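Local coordinates for choline dehydrogenase and related flavoproteins (Aspergillus oryzae, PDB 3Q9T), which is a formate oxidase of the glucose-methanol-choline oxidoreductase family, a flavoprotein that carries 8-formyl-FAD at its catalytic site, at residues H159-D164 and D201-G206; N172-W177 and L353-F358; G23-N28 and D567-E572. All blocks are in the same frame, centred on the assembly; numbering follows the deposited sequence.

How the interactions relate
Interactions 1 and 2 are neighbours, their centres about 16 Å apart, and both reach one large mixed sheet, through strands 195-204 and 353-358, which pair antiparallel. They touch directly: Glu354, on the strand of interaction 2, accepts a probable hydrogen bond from the backbone N of Ile163 in interaction 1. Along the chain their segments alternate, 159-164, 172-177, 201-206 and 353-358. Interaction 3 lies about 31 Å from interaction 1 and about 40 Å from interaction 2, centre to centre. It joins 23-28 to 567-572 and so encloses both others in sequence, bringing the two ends of the polypeptide together in the Rossmann-like FAD-binding part.

Interaction 1: residues H159-D164 and D201-G206; sequences HAELID and DTIYRG
The carboxylate of Glu161 faces two successive backbone amides end-on, one oxygen to each. OE1 accepts from Arg205 N at 2.7 Å, with a rather bent N-H...O angle of 134°, and OE2 accepts from Gly206 N at 2.9 Å along a straighter path. Both oxygens use their syn lone pairs, so the two bonds run side by side and fix the rotation of the carboxylate. The side chain gets there by setting CG beside its own backbone N (chi1 -58°) and then running extended. The left-handed backbone of Arg205 brings its own N-H and that of Gly206 to the same acid. The amides would be expected to help stabilise its negative charge. OE2 also packs against Ile203, 4.0 Å from its CG2, while OE1 approaches the Tyr204 ring obliquely at CD1. Arg205 turns its side chain back over that ring, its CG lying 4.1 Å above the ring centre. At the other end, the methyl CB of Ala160 meets Asp201 OD1 at 3.5 Å. The Asp201 side chain is about 6 Å from the bound 8-formyl-FAD and about 4 Å from the side chain of the FAD-binding Thr100. The contact thus ties the loop leaving strand 155-159 to the turn where strand 195-204 gives way to 207-208. Backbone hydrogen bonds between Ala160 and Cys199 and between Asp201 and Ser158 continue the antiparallel pairing of 155-159 with 195-204.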
loop_
_atom_site.group_PDB
_atom_site.type_symbol
_atom_site.label_atom_id
_atom_site.label_comp_id
_atom_site.label_asym_id
_atom_site.label_seq_id
_atom_site.Cartn_x
_atom_site.Cartn_y
_atom_site.Cartn_z
ATOM N N HIS A 159 -37.752 -3.068 -5.187
ATOM C CA HIS A 159 -37.093 -1.990 -5.896
ATOM C C HIS A 159 -36.792 -0.941 -4.849
ATOM O O HIS A 159 -37.522 -0.835 -3.859
ATOM C CB HIS A 159 -38.006 -1.409 -6.963
ATOM C CG HIS A 159 -38.098 -2.255 -8.189
ATOM N ND1 HIS A 159 -38.969 -3.315 -8.298
ATOM C CD2 HIS A 159 -37.396 -2.220 -9.345
ATOM C CE1 HIS A 159 -38.817 -3.884 -9.481
ATOM N NE2 HIS A 159 -37.866 -3.238 -10.134
ATOM N N ALA A 160 -35.704 -0.200 -5.039
ATOM C CA ALA A 160 -35.341 0.847 -4.091
ATOM C C ALA A 160 -36.583 1.665 -3.747
ATOM O O ALA A 160 -37.365 2.023 -4.636
ATOM C CB ALA A 160 -34.251 1.749 -4.674
ATOM N N GLU A 161 -36.773 1.934 -2.460
ATOM C CA GLU A 161 -37.850 2.813 -2.008
ATOM C C GLU A 161 -37.374 4.227 -2.288
ATOM O O GLU A 161 -36.579 4.784 -1.528
ATOM C CB GLU A 161 -38.156 2.556 -0.519
ATOM C CG GLU A 161 -38.555 1.073 -0.285
ATOM C CD GLU A 161 -38.711 0.651 1.183
ATOM O OE1 GLU A 161 -39.646 -0.138 1.472
ATOM O OE2 GLU A 161 -37.896 1.069 2.039
ATOM N N LEU A 162 -37.840 4.785 -3.408
ATOM C CA LEU A 162 -37.252 5.988 -3.981
ATOM C C LEU A 162 -37.289 7.202 -3.057
ATOM O O LEU A 162 -38.307 7.474 -2.423
ATOM C CB LEU A 162 -37.913 6.313 -5.323
ATOM C CG LEU A 162 -37.607 5.260 -6.385
ATOM C CD1 LEU A 162 -38.415 5.487 -7.660
ATOM C CD2 LEU A 162 -36.097 5.210 -6.675
ATOM N N ILE A 163 -36.168 7.917 -2.978
ATOM C CA ILE A 163 -36.110 9.192 -2.258
ATOM C C ILE A 163 -36.766 10.302 -3.088
ATOM O O ILE A 163 -36.328 10.557 -4.213
ATOM C CB ILE A 163 -34.645 9.622 -2.017
ATOM C CG1 ILE A 163 -33.896 8.550 -1.225
ATOM C CG2 ILE A 163 -34.593 10.968 -1.289
ATOM C CD1 ILE A 163 -32.407 8.853 -1.026
ATOM N N ASP A 164 -37.787 10.977 -2.547
ATOM C CA ASP A 164 -38.502 12.012 -3.322
ATOM C C ASP A 164 -37.606 13.132 -3.884
ATOM O O ASP A 164 -37.688 13.470 -5.064
ATOM C CB ASP A 164 -39.662 12.614 -2.518
ATOM C CG ASP A 164 -40.847 11.662 -2.404
ATOM O OD1 ASP A 164 -41.660 11.812 -1.465
ATOM O OD2 ASP A 164 -40.964 10.752 -3.258
ATOM N N ASP A 201 -33.377 -4.258 -3.895
ATOM C CA ASP A 201 -32.527 -4.170 -2.739
ATOM C C ASP A 201 -32.994 -5.081 -1.629
ATOM O O ASP A 201 -34.180 -5.376 -1.523
ATOM C CB ASP A 201 -32.523 -2.738 -2.232
ATOM C CG ASP A 201 -31.699 -1.830 -3.095
ATOM O OD1 ASP A 201 -32.284 -1.069 -3.894
ATOM O OD2 ASP A 201 -30.455 -1.895 -2.977
ATOM N N THR A 202 -32.055 -5.504 -0.788
ATOM C CA THR A 202 -32.407 -6.201 0.452
ATOM C C THR A 202 -32.774 -5.164 1.516
ATOM O O THR A 202 -32.204 -5.131 2.624
ATOM C CB THR A 202 -31.294 -7.149 0.938
ATOM O OG1 THR A 202 -30.020 -6.483 0.872
ATOM C CG2 THR A 202 -31.266 -8.427 0.067
ATOM N N ILE A 203 -33.728 -4.313 1.143
ATOM C CA ILE A 203 -34.318 -3.317 2.037
ATOM C C ILE A 203 -35.843 -3.358 1.874
ATOM O O ILE A 203 -36.352 -3.529 0.763
ATOM C CB ILE A 203 -33.806 -1.902 1.705
ATOM C CG1 ILE A 203 -32.270 -1.843 1.868
ATOM C CG2 ILE A 203 -34.497 -0.870 2.584
ATOM C CD1 ILE A 203 -31.615 -0.592 1.324
ATOM N N TYR A 204 -36.568 -3.233 2.979
ATOM C CA TYR A 204 -38.023 -3.150 2.922
ATOM C C TYR A 204 -38.535 -2.377 4.117
ATOM O O TYR A 204 -38.114 -2.620 5.255
ATOM C CB TYR A 204 -38.669 -4.534 2.849
ATOM C CG TYR A 204 -40.171 -4.508 2.648
ATOM C CD1 TYR A 204 -40.735 -3.818 1.581
ATOM C CD2 TYR A 204 -41.025 -5.190 3.512
ATOM C CE1 TYR A 204 -42.106 -3.786 1.388
ATOM C CE2 TYR A 204 -42.402 -5.168 3.327
ATOM C CZ TYR A 204 -42.932 -4.467 2.262
ATOM O OH TYR A 204 -44.288 -4.444 2.060
ATOM N N ARG A 205 -39.440 -1.442 3.850
ATOM C CA ARG A 205 -39.876 -0.498 4.865
ATOM C C ARG A 205 -38.676 0.017 5.631
ATOM O O ARG A 205 -38.672 -0.001 6.865
ATOM C CB ARG A 205 -40.865 -1.167 5.818
ATOM C CG ARG A 205 -42.244 -1.406 5.207
ATOM C CD ARG A 205 -43.088 -2.253 6.140
ATOM N NE ARG A 205 -44.413 -1.685 6.381
ATOM C CZ ARG A 205 -44.716 -0.866 7.387
ATOM N NH1 ARG A 205 -43.785 -0.495 8.262
ATOM N NH2 ARG A 205 -45.957 -0.411 7.517
ATOM N N GLY A 206 -37.648 0.449 4.896
ATOM C CA GLY A 206 -36.479 1.097 5.485
ATOM C C GLY A 206 -35.724 0.283 6.531
ATOM O O GLY A 206 -35.024 0.822 7.382
#

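Interaction 2: residues N172-W177 and L353-F358; sequences NLTKAW and LELVGF
This is a buried, apolar helix-on-sheet contact, in which helix 167-179 packs against strand 353-358 of the large mixed sheet. The two short segments run nearly parallel, their axes at 9° and 10.5 Å apart at closest approach. Leucine against leucine carries one end of the contact: Leu173 and Leu355 lie alongside, pointing opposite ways, and Leu173 CD2 settles against Leu355 CD1 at 3.7 Å and against Leu355 CB at 3.8 Å. Leu173 reaches across because its CG is anti to the backbone N (chi1 -180°), whereas Leu355 has its CG beside the N. Thr174 approaches Leu355 crosswise and lends only a loose contact; its hydroxyl is hydrogen-bonded to Arg170 O, one turn back in the helix. One turn on from Leu173, Trp177 also has CG anti to the backbone N, which sends the six-membered ring to the strand. Its far corner, CH2, comes obliquely to Gly357 CA at 3.9 Å. Gly357 has no side chain, and so the ring corner can come this close to its CA. The NE1 of Trp177 is satisfied by Pro183 O. Strand 353-358 runs between 195-204 and 392-397, and the helix spans this part of the sheet: Trp177 also touches Leu196 and Leu173 touches Phe396. Helix 454-473 packs on Leu173, Ala176 and Trp177 through Leu470.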
loop_
_atom_site.group_PDB
_atom_site.type_symbol
_atom_site.label_atom_id
_atom_site.label_comp_id
_atom_site.label_asym_id
_atom_site.label_seq_id
_atom_site.Cartn_x
_atom_site.Cartn_y
_atom_site.Cartn_z
ATOM N N ASN A 172 -32.842 13.275 -14.730
ATOM C CA ASN A 172 -31.692 13.709 -15.529
ATOM C C ASN A 172 -30.717 12.593 -15.936
ATOM O O ASN A 172 -30.229 12.576 -17.071
ATOM C CB ASN A 172 -30.959 14.837 -14.835
ATOM C CG ASN A 172 -31.661 16.172 -15.014
ATOM O OD1 ASN A 172 -31.523 16.824 -16.047
ATOM N ND2 ASN A 172 -32.429 16.576 -14.010
ATOM N N LEU A 173 -30.473 11.656 -15.020
ATOM C CA LEU A 173 -29.585 10.528 -15.267
ATOM C C LEU A 173 -30.190 9.658 -16.346
ATOM O O LEU A 173 -29.490 9.155 -17.224
ATOM C CB LEU A 173 -29.384 9.711 -13.974
ATOM C CG LEU A 173 -28.470 8.471 -14.010
ATOM C CD1 LEU A 173 -27.141 8.781 -14.686
ATOM C CD2 LEU A 173 -28.236 7.848 -12.601
ATOM N N THR A 174 -31.507 9.485 -16.272
ATOM C CA THR A 174 -32.218 8.675 -17.247
ATOM C C THR A 174 -32.113 9.311 -18.635
ATOM O O THR A 174 -31.768 8.640 -19.622
ATOM C CB THR A 174 -33.697 8.450 -16.834
ATOM O OG1 THR A 174 -33.740 7.656 -15.638
ATOM C CG2 THR A 174 -34.465 7.733 -17.948
ATOM N N LYS A 175 -32.379 10.612 -18.693
ATOM C CA LYS A 175 -32.274 11.371 -19.942
ATOM C C LYS A 175 -30.857 11.247 -20.521
ATOM O O LYS A 175 -30.669 10.990 -21.718
ATOM C CB LYS A 175 -32.597 12.842 -19.666
ATOM C CG LYS A 175 -33.493 13.522 -20.681
ATOM C CD LYS A 175 -33.695 15.009 -20.344
ATOM C CE LYS A 175 -34.600 15.211 -19.138
ATOM N NZ LYS A 175 -34.621 16.628 -18.668
ATOM N N ALA A 176 -29.860 11.424 -19.654
ATOM C CA ALA A 176 -28.467 11.365 -20.074
ATOM C C ALA A 176 -28.158 10.007 -20.695
ATOM O O ALA A 176 -27.602 9.927 -21.789
ATOM C CB ALA A 176 -27.550 11.637 -18.882
ATOM N N TRP A 177 -28.558 8.947 -19.992
ATOM C CA TRP A 177 -28.328 7.575 -20.428
ATOM C C TRP A 177 -28.902 7.300 -21.813
ATOM O O TRP A 177 -28.221 6.757 -22.694
ATOM C CB TRP A 177 -28.927 6.588 -19.407
ATOM C CG TRP A 177 -28.522 5.159 -19.630
ATOM C CD1 TRP A 177 -29.189 4.221 -20.359
ATOM C CD2 TRP A 177 -27.342 4.514 -19.127
ATOM N NE1 TRP A 177 -28.503 3.034 -20.343
ATOM C CE2 TRP A 177 -27.368 3.184 -19.590
ATOM C CE3 TRP A 177 -26.277 4.932 -18.323
ATOM C CZ2 TRP A 177 -26.360 2.265 -19.284
ATOM C CZ3 TRP A 177 -25.274 4.019 -18.014
ATOM C CH2 TRP A 177 -25.323 2.700 -18.492
ATOM N N LEU A 353 -28.605 4.029 -3.511
ATOM C CA LEU A 353 -28.309 3.616 -4.866
ATOM C C LEU A 353 -29.648 3.222 -5.472
ATOM O O LEU A 353 -30.277 2.296 -4.975
ATOM C CB LEU A 353 -27.385 2.400 -4.838
ATOM C CG LEU A 353 -26.434 2.118 -6.007
ATOM C CD1 LEU A 353 -25.993 0.652 -6.021
ATOM C CD2 LEU A 353 -26.990 2.550 -7.364
ATOM N N GLU A 354 -30.087 3.907 -6.531
ATOM C CA GLU A 354 -31.440 3.672 -7.077
ATOM C C GLU A 354 -31.444 3.327 -8.555
ATOM O O GLU A 354 -32.334 2.614 -9.028
ATOM C CB GLU A 354 -32.350 4.878 -6.835
ATOM C CG GLU A 354 -32.533 5.208 -5.352
ATOM C CD GLU A 354 -33.277 6.507 -5.125
ATOM O OE1 GLU A 354 -33.242 7.350 -6.052
ATOM O OE2 GLU A 354 -33.892 6.681 -4.037
ATOM N N LEU A 355 -30.469 3.877 -9.274
ATOM C CA LEU A 355 -30.259 3.563 -10.672
ATOM C C LEU A 355 -28.895 2.914 -10.840
ATOM O O LEU A 355 -27.878 3.393 -10.303
ATOM C CB LEU A 355 -30.350 4.827 -11.535
ATOM C CG LEU A 355 -31.760 5.394 -11.664
ATOM C CD1 LEU A 355 -31.730 6.851 -12.078
ATOM C CD2 LEU A 355 -32.614 4.547 -12.623
ATOM N N VAL A 356 -28.881 1.839 -11.614
ATOM C CA VAL A 356 -27.682 1.060 -11.846
ATOM C C VAL A 356 -27.589 0.718 -13.326
ATOM O O VAL A 356 -28.591 0.299 -13.940
ATOM C CB VAL A 356 -27.709 -0.261 -11.010
ATOM C CG1 VAL A 356 -26.585 -1.190 -11.434
ATOM C CG2 VAL A 356 -27.662 0.041 -9.513
ATOM N N GLY A 357 -26.390 0.863 -13.894
ATOM C CA GLY A 357 -26.191 0.624 -15.316
ATOM C C GLY A 357 -25.324 -0.575 -15.682
ATOM O O GLY A 357 -24.274 -0.819 -15.085
ATOM N N PHE A 358 -25.757 -1.329 -16.682
ATOM C CA PHE A 358 -24.993 -2.492 -17.131
ATOM C C PHE A 358 -24.658 -2.407 -18.623
ATOM O O PHE A 358 -25.260 -3.090 -19.448
ATOM C CB PHE A 358 -25.747 -3.786 -16.803
ATOM C CG PHE A 358 -25.973 -3.999 -15.326
ATOM C CD1 PHE A 358 -27.176 -3.660 -14.739
ATOM C CD2 PHE A 358 -24.967 -4.529 -14.524
ATOM C CE1 PHE A 358 -27.375 -3.863 -13.380
ATOM C CE2 PHE A 358 -25.164 -4.739 -13.177
ATOM C CZ PHE A 358 -26.366 -4.401 -12.603
#

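Interaction 3: residues G23-N28 and D567-E572; sequences GRLAEN and DMIKAE
Lys570 stretches from helix 555-572 to the C-terminal part of helix 16-25 and the type I turn Leu25-Asn28, its CG set beside the backbone N and every torsion beyond it anti. This fully extended chain delivers NZ to two oxygens, Glu27 OE1 at 2.9 Å and the carbonyl Arg24 O at 3.0 Å; both hydrogen bonds are weak in geometry, the first being part of a salt bridge. Glu27 is extended too and is set roughly perpendicular to the lysine. Its other oxygen, OE2, takes Arg24 NH1 at 2.7 Å through the syn lone pair, within 2° of the guanidinium plane, so the carboxylate bridges two cations. Arg24 folds at its first two torsions (chi1 -69°, chi2 -59°), which carries its end away from Lys570, and its NE forms a salt bridge with Glu563. Strand 9-12 leads through a glycine-rich turn into helix 16-25, and Gly13, Gly15 and Gly18 fit the Rossmann-type pattern, consistent with the FAD site at Thr16 and Ala17; the contact joins this helix to the C-terminal one. Next to the charged groups is an apolar contact. Leu25, its chi2 anti, lies crosswise to Ile569 and puts CD2 3.7 Å from Ile569 CG2; the same methyl meets Lys570 CG at 4.0 Å, where the aliphatic chain passes alongside. Both Leu25 and Ile569 also rest on Phe9 of strand 9-12.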
loop_
_atom_site.group_PDB
_atom_site.type_symbol
_atom_site.label_atom_id
_atom_site.label_comp_id
_atom_site.label_asym_id
_atom_site.label_seq_id
_atom_site.Cartn_x
_atom_site.Cartn_y
_atom_site.Cartn_z
ATOM N N GLY A 23 -31.343 -22.250 8.183
ATOM C CA GLY A 23 -32.764 -21.986 8.333
ATOM C C GLY A 23 -33.594 -22.977 7.541
ATOM O O GLY A 23 -34.666 -23.387 7.964
ATOM N N ARG A 24 -33.075 -23.380 6.390
ATOM C CA ARG A 24 -33.774 -24.319 5.532
ATOM C C ARG A 24 -33.741 -25.718 6.131
ATOM O O ARG A 24 -34.756 -26.427 6.147
ATOM C CB ARG A 24 -33.166 -24.320 4.132
ATOM C CG ARG A 24 -33.420 -23.028 3.363
ATOM C CD ARG A 24 -34.913 -22.741 3.198
ATOM N NE ARG A 24 -35.131 -21.645 2.251
ATOM C CZ ARG A 24 -36.278 -20.984 2.097
ATOM N NH1 ARG A 24 -37.346 -21.311 2.812
ATOM N NH2 ARG A 24 -36.355 -20.000 1.207
ATOM N N LEU A 25 -32.582 -26.110 6.647
ATOM C CA LEU A 25 -32.466 -27.420 7.267
ATOM C C LEU A 25 -33.370 -27.508 8.499
ATOM O O LEU A 25 -33.918 -28.573 8.798
ATOM C CB LEU A 25 -31.011 -27.753 7.604
ATOM C CG LEU A 25 -30.133 -28.110 6.400
ATOM C CD1 LEU A 25 -28.734 -28.451 6.850
ATOM C CD2 LEU A 25 -30.727 -29.267 5.612
ATOM N N ALA A 26 -33.554 -26.375 9.176
ATOM C CA ALA A 26 -34.408 -26.297 10.357
ATOM C C ALA A 26 -35.915 -26.345 10.054
ATOM O O ALA A 26 -36.725 -26.407 10.978
ATOM C CB ALA A 26 -34.079 -25.033 11.166
ATOM N N GLU A 27 -36.300 -26.295 8.780
ATOM C CA GLU A 27 -37.732 -26.306 8.451
ATOM C C GLU A 27 -38.444 -27.594 8.903
ATOM O O GLU A 27 -39.662 -27.600 9.102
ATOM C CB GLU A 27 -37.971 -26.020 6.967
ATOM C CG GLU A 27 -37.851 -24.548 6.605
ATOM C CD GLU A 27 -37.712 -24.317 5.101
ATOM O OE1 GLU A 27 -37.371 -25.275 4.380
ATOM O OE2 GLU A 27 -37.917 -23.171 4.641
ATOM N N ASN A 28 -37.694 -28.681 9.057
ATOM C CA ASN A 28 -38.199 -29.815 9.827
ATOM C C ASN A 28 -37.898 -29.535 11.281
ATOM O O ASN A 28 -36.740 -29.582 11.698
ATOM C CB ASN A 28 -37.554 -31.137 9.425
ATOM C CG ASN A 28 -38.065 -32.303 10.270
ATOM O OD1 ASN A 28 -38.701 -32.104 11.303
ATOM N ND2 ASN A 28 -37.796 -33.506 9.832
ATOM N N ASP A 567 -31.148 -27.779 -0.291
ATOM C CA ASP A 567 -31.912 -28.731 -1.093
ATOM C C ASP A 567 -31.144 -30.036 -1.278
ATOM O O ASP A 567 -31.688 -31.110 -1.029
ATOM C CB ASP A 567 -32.304 -28.143 -2.454
ATOM C CG ASP A 567 -33.748 -27.631 -2.485
ATOM O OD1 ASP A 567 -34.359 -27.512 -1.397
ATOM O OD2 ASP A 567 -34.261 -27.331 -3.599
ATOM N N MET A 568 -29.877 -29.946 -1.691
ATOM C CA MET A 568 -29.059 -31.145 -1.933
ATOM C C MET A 568 -28.816 -31.980 -0.663
ATOM O O MET A 568 -28.771 -33.215 -0.729
ATOM C CB MET A 568 -27.745 -30.781 -2.623
ATOM C CG MET A 568 -27.942 -30.081 -3.991
ATOM S SD MET A 568 -26.415 -29.915 -4.948
ATOM C CE MET A 568 -25.511 -28.781 -3.882
ATOM N N ILE A 569 -28.681 -31.316 0.486
ATOM C CA ILE A 569 -28.536 -32.026 1.758
ATOM C C ILE A 569 -29.844 -32.756 2.110
ATOM O O ILE A 569 -29.829 -33.909 2.540
ATOM C CB ILE A 569 -28.115 -31.082 2.902
ATOM C CG1 ILE A 569 -26.660 -30.646 2.720
ATOM C CG2 ILE A 569 -28.270 -31.756 4.273
ATOM C CD1 ILE A 569 -26.238 -29.561 3.684
ATOM N N LYS A 570 -30.974 -32.090 1.907
ATOM C CA LYS A 570 -32.271 -32.696 2.200
ATOM C C LYS A 570 -32.517 -33.919 1.335
ATOM O O LYS A 570 -33.074 -34.906 1.805
ATOM C CB LYS A 570 -33.408 -31.700 2.010
ATOM C CG LYS A 570 -33.460 -30.601 3.063
ATOM C CD LYS A 570 -34.717 -29.743 2.899
ATOM C CE LYS A 570 -34.682 -28.537 3.824
ATOM N NZ LYS A 570 -35.853 -27.641 3.612
ATOM N N ALA A 571 -32.102 -33.847 0.074
ATOM C CA ALA A 571 -32.304 -34.957 -0.843
ATOM C C ALA A 571 -31.511 -36.167 -0.381
ATOM O O ALA A 571 -31.907 -37.315 -0.604
ATOM C CB ALA A 571 -31.909 -34.568 -2.259
ATOM N N GLU A 572 -30.382 -35.908 0.263
ATOM C CA GLU A 572 -29.534 -36.985 0.733
ATOM C C GLU A 572 -30.086 -37.664 1.983
ATOM O O GLU A 572 -30.032 -38.883 2.093
ATOM C CB GLU A 572 -28.125 -36.477 0.995
ATOM C CG GLU A 572 -27.246 -37.516 1.644
ATOM C CD GLU A 572 -25.817 -37.382 1.207
ATOM O OE1 GLU A 572 -24.923 -37.837 1.949
ATOM O OE2 GLU A 572 -25.598 -36.821 0.114
#